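Dehydrogenase (Thermotoga maritima, PDB 3EZY) catalyses the NAD(+)-dependent oxidation of myo-inositol to scyllo-inosose (2-keto-myo-inositol), as an oxidoreductase of the Gfo/Idh/MocA family. Local coordinates at the interface of chains A and B. Residues are numbered along the deposited sequence; one frame, centred on the assembly and turned at random. Chains: chain A/B, Dehydrogenase.

Contacts 1 and 2 are neighbouring patches of one two-fold symmetric interface between copies A and B, with the centres of their C-alpha atoms about 12 Å apart. A:Val216 and B:Val216, on strand 212-219 of each chain, belong to both. Contact 1 brings together the two copies of strand 189-197, through a ring stack, and of the loop after helix 306-325, through paired backbone; contact 2 spreads over strands 145-153, 212-219 and 224-230 with valines and arginines. Together they pack these strands of the two subunits against each other, with the loop pairing at the margin. The deposited assembly holds four copies, so this pairing may be one interface of a tetramer.

Contact 1: the interface of chains A and B. Residues chain A 193, 216, 326-328; chain B 193, 216, 326-328.
Two phenyl rings lie face to face across the two-fold axis: one face of A:Phe193 is covered by B:Phe193, whose CG sits over the ring centre, and the reverse holds for B:Phe193. The ring planes of A:Phe193 and B:Phe193 are parallel within 1°, their centroids 4.0 Å apart. At the rim of A:Phe193, in plane, comes the backbone carbon of its own chain's A:Arg327; B:Phe193 has B:Arg327 C and B:Ser328 N in that position. Each CG stands anti to the backbone N (chi1 171° in A, 169° in B), so the side chains reach tip to tip from opposing strands 189-197 and overlap far enough for each CB to touch the other ring. An alanine in place of A:Phe193 would remove the ring and would probably leave B:Phe193 without its stacking partner, loosening this apolar part of the interface.

Beside the stack the chains pair through backbone. A:Arg327 and B:Arg327 form an antiparallel beta bridge, with B:Ser328 N donating to A:Lys326 O at 3.2 Å and A:Ser328 N to B:Lys326 O at 3.0 Å. Both bonds are nearly straight at hydrogen, but each donor stands above the carbonyl plane. The arginine CB atoms meet at the bridge, while their chains extend outward. Water 1 links B:Lys326 O to A:Ser328 O, and water 2 links A:Lys326 O to B:Ser328 O. B:Arg327 NH2 also holds B:Ser328 O on a lone pair. Past the rings, A:Val216 and B:Val216 pass alongside one another, pointing opposite ways, their CG2 methyls 3.5 Å apart.

Contact 2: the interface of chains A and B. Residues chain A 149-151, 214, 216, 226-228; chain B 149, 214, 216, 226.
B:Arg149 is the residue most deeply covered here, with 106 Å² hidden by chain A. Its chain bends at chi2 (58°) and chi3 (135°), carrying the guanidinium to A:Asp228 on strand 224-230. It grips one carboxylate oxygen side-on with two nitrogens: B:Arg149 NH2 reaches A:Asp228 OD2 at 3.0 Å along the anti lone pair, in a salt bridge, while B:Arg149 NE comes to OD2 from above the carboxylate plane at 3.2 Å. NH2 also donates to A:Val226 O, from well above that carbonyl's plane.

A:Thr151 OG1 gives A:Asp228 OD2 a third hydrogen bond, on the syn lone pair, at 2.9 Å. A:Arg149 NE in turn donates to A:Thr151 OG1 at 2.8 Å, and NH2 joins it on the same oxygen, so the threonine ties one arginine to the aspartate that receives the other. The two guanidiniums approach tip to tip, their planes turned 32° from each other, each NE over a face of the other near its rim; the nearby carboxylate would probably offset part of their repulsion.

A:Val226, with 48 Å² buried, sets CG1 against B:Val226 CG1 at 3.4 Å and CG2 against B:Val214 CG1. A:Val214 CG1 meets B:Val226 CG2 at 3.4 Å, making a tight methyl cluster beside the charged group.

The patch lies on strands 145-153, 212-219 and 224-230, where the sheets of the two subunits pack against each other.

Contact 1: the interface of chains A and B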
# COMPACT_ATOMS: atom_id res chain seq x y z
N PHE A 193 27.34 3.73 19.09
CA PHE A 193 27.12 5.08 19.60
C PHE A 193 25.65 5.26 19.95
O PHE A 193 24.78 4.88 19.16
CB PHE A 193 27.47 6.13 18.56
CG PHE A 193 27.05 7.52 18.98
CD1 PHE A 193 27.87 8.27 19.77
CD2 PHE A 193 25.81 8.03 18.62
CE1 PHE A 193 27.51 9.52 20.17
CE2 PHE A 193 25.41 9.29 19.01
CZ PHE A 193 26.26 10.04 19.81
N VAL A 216 23.64 3.75 16.99
CA VAL A 216 24.31 3.43 15.75
C VAL A 216 25.22 2.25 16.00
O VAL A 216 25.93 2.21 17.00
CB VAL A 216 25.21 4.60 15.28
CG1 VAL A 216 25.98 4.21 13.99
CG2 VAL A 216 24.39 5.84 15.08
N LYS A 326 29.30 10.35 25.40
CA LYS A 326 29.03 11.01 24.10
C LYS A 326 30.06 10.65 23.03
O LYS A 326 30.52 11.48 22.30
CB LYS A 326 28.94 12.53 24.22
CG LYS A 326 28.16 13.04 25.42
CD LYS A 326 26.71 12.90 25.19
CE LYS A 326 25.90 14.16 25.68
NZ LYS A 326 24.42 14.15 25.15
N ARG A 327 30.40 9.39 22.92
CA ARG A 327 31.39 8.99 21.98
C ARG A 327 31.09 7.55 21.63
O ARG A 327 30.35 6.86 22.34
CB ARG A 327 32.81 9.08 22.60
CG ARG A 327 33.16 7.91 23.53
CD ARG A 327 34.55 8.09 24.23
NE ARG A 327 34.71 7.12 25.32
CZ ARG A 327 35.15 5.89 25.15
NH1 ARG A 327 35.24 5.08 26.18
NH2 ARG A 327 35.53 5.46 23.95
N SER A 328 31.69 7.11 20.55
CA SER A 328 31.58 5.76 20.10
C SER A 328 32.34 4.81 21.04
O SER A 328 33.47 5.11 21.46
CB SER A 328 32.18 5.71 18.69
OG SER A 328 31.96 4.45 18.14
N PHE B 193 26.71 13.29 15.31
CA PHE B 193 27.68 12.17 15.28
C PHE B 193 27.62 11.51 13.92
O PHE B 193 26.54 11.25 13.43
CB PHE B 193 27.35 11.13 16.36
CG PHE B 193 28.15 9.85 16.21
CD1 PHE B 193 29.40 9.73 16.79
CD2 PHE B 193 27.67 8.79 15.44
CE1 PHE B 193 30.16 8.59 16.63
CE2 PHE B 193 28.43 7.63 15.29
CZ PHE B 193 29.68 7.53 15.90
N VAL B 216 23.77 11.08 13.17
CA VAL B 216 22.79 11.38 14.21
C VAL B 216 22.76 12.87 14.51
O VAL B 216 23.83 13.50 14.58
CB VAL B 216 23.10 10.65 15.55
CG1 VAL B 216 22.02 10.98 16.61
CG2 VAL B 216 23.22 9.18 15.31
N LYS B 326 35.44 10.06 16.22
CA LYS B 326 34.62 8.99 16.83
C LYS B 326 33.88 9.44 18.08
O LYS B 326 33.76 8.70 19.06
CB LYS B 326 35.44 7.71 17.15
CG LYS B 326 36.42 7.24 16.05
CD LYS B 326 35.75 6.95 14.72
CE LYS B 326 36.79 6.99 13.55
NZ LYS B 326 36.23 6.94 12.12
N ARG B 327 33.40 10.67 18.04
CA ARG B 327 32.61 11.21 19.13
C ARG B 327 31.65 12.22 18.52
O ARG B 327 31.83 12.63 17.40
CB ARG B 327 33.49 11.89 20.18
CG ARG B 327 34.23 13.16 19.73
CD ARG B 327 34.63 13.96 20.96
NE ARG B 327 35.51 15.10 20.66
CZ ARG B 327 35.10 16.34 20.39
NH1 ARG B 327 35.99 17.29 20.15
NH2 ARG B 327 33.82 16.64 20.37
N SER B 328 30.61 12.58 19.26
CA SER B 328 29.71 13.60 18.76
C SER B 328 30.37 14.96 18.93
O SER B 328 31.25 15.14 19.79
CB SER B 328 28.35 13.54 19.44
OG SER B 328 28.45 13.96 20.77
O HOH W 1 35.41 6.71 20.90
O HOH W 2 31.66 14.56 22.44

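Contact 2: the interface of chains A and B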
# COMPACT_ATOMS: atom_id res chain seq x y z
N ARG A 149 18.23 -0.84 9.39
CA ARG A 149 17.39 0.06 10.16
C ARG A 149 16.36 -0.70 10.98
O ARG A 149 15.62 -1.53 10.43
CB ARG A 149 16.65 0.98 9.22
CG ARG A 149 15.70 1.90 9.93
CD ARG A 149 14.23 1.53 9.77
NE ARG A 149 13.38 2.53 10.44
CZ ARG A 149 12.77 3.56 9.81
NH1 ARG A 149 12.93 3.73 8.49
NH2 ARG A 149 12.02 4.43 10.53
N ILE A 150 16.28 -0.39 12.28
CA ILE A 150 15.26 -0.96 13.14
C ILE A 150 14.58 0.15 13.91
O ILE A 150 15.21 1.01 14.52
CB ILE A 150 15.86 -1.98 14.14
CG1 ILE A 150 16.54 -3.14 13.40
CG2 ILE A 150 14.80 -2.44 15.20
CD1 ILE A 150 17.28 -4.13 14.32
N THR A 151 13.26 0.13 13.88
CA THR A 151 12.48 1.04 14.72
C THR A 151 11.70 0.14 15.62
O THR A 151 11.06 -0.78 15.14
CB THR A 151 11.51 1.85 13.85
OG1 THR A 151 12.28 2.71 13.00
CG2 THR A 151 10.51 2.66 14.70
N VAL A 214 18.38 6.61 20.15
CA VAL A 214 18.91 6.21 18.86
C VAL A 214 20.26 5.53 19.15
O VAL A 214 21.01 5.99 20.03
CB VAL A 214 19.12 7.45 17.96
CG1 VAL A 214 19.98 7.08 16.75
CG2 VAL A 214 17.81 8.03 17.52
N VAL A 216 23.64 3.75 16.99
CA VAL A 216 24.31 3.43 15.75
C VAL A 216 25.22 2.25 16.00
O VAL A 216 25.93 2.21 17.00
CB VAL A 216 25.21 4.60 15.28
CG1 VAL A 216 25.98 4.21 13.99
CG2 VAL A 216 24.39 5.84 15.08
N VAL A 226 21.19 1.45 12.44
CA VAL A 226 20.63 2.48 13.30
C VAL A 226 19.36 1.91 13.92
O VAL A 226 18.45 1.44 13.22
CB VAL A 226 20.19 3.77 12.55
CG1 VAL A 226 19.62 4.79 13.59
CG2 VAL A 226 21.32 4.42 11.76
N ILE A 227 19.33 1.89 15.23
CA ILE A 227 18.13 1.44 15.91
C ILE A 227 17.55 2.70 16.50
O ILE A 227 18.35 3.48 17.04
CB ILE A 227 18.47 0.52 17.07
CG1 ILE A 227 19.12 -0.75 16.59
CG2 ILE A 227 17.19 0.25 17.93
CD1 ILE A 227 19.77 -1.62 17.71
N ASP A 228 16.22 2.90 16.44
CA ASP A 228 15.59 3.93 17.28
C ASP A 228 14.44 3.37 18.12
O ASP A 228 13.70 2.48 17.63
CB ASP A 228 15.17 5.19 16.47
CG ASP A 228 13.97 4.95 15.59
OD1 ASP A 228 12.86 5.40 15.97
OD2 ASP A 228 14.16 4.31 14.53
N ARG B 149 13.62 10.70 10.87
CA ARG B 149 14.35 9.73 10.04
C ARG B 149 14.44 10.26 8.60
O ARG B 149 13.40 10.59 7.98
CB ARG B 149 13.57 8.41 10.03
CG ARG B 149 14.37 7.11 10.01
CD ARG B 149 15.32 7.05 11.26
NE ARG B 149 15.37 5.78 12.01
CZ ARG B 149 16.31 4.85 11.82
NH1 ARG B 149 17.22 5.05 10.85
NH2 ARG B 149 16.31 3.74 12.59
N VAL B 214 26.00 7.25 8.08
CA VAL B 214 24.92 7.51 9.01
C VAL B 214 25.28 8.76 9.77
O VAL B 214 26.47 8.94 10.19
CB VAL B 214 24.77 6.35 10.03
CG1 VAL B 214 23.85 6.75 11.14
CG2 VAL B 214 24.25 5.05 9.35
N VAL B 216 23.77 11.08 13.17
CA VAL B 216 22.79 11.38 14.21
C VAL B 216 22.76 12.87 14.51
O VAL B 216 23.83 13.50 14.58
CB VAL B 216 23.10 10.65 15.55
CG1 VAL B 216 22.02 10.98 16.61
CG2 VAL B 216 23.22 9.18 15.31
N VAL B 226 18.10 10.80 12.65
CA VAL B 226 19.07 9.95 11.99
C VAL B 226 18.94 10.08 10.50
O VAL B 226 17.85 9.86 9.94
CB VAL B 226 18.85 8.47 12.33
CG1 VAL B 226 20.03 7.63 11.79
CG2 VAL B 226 18.75 8.32 13.85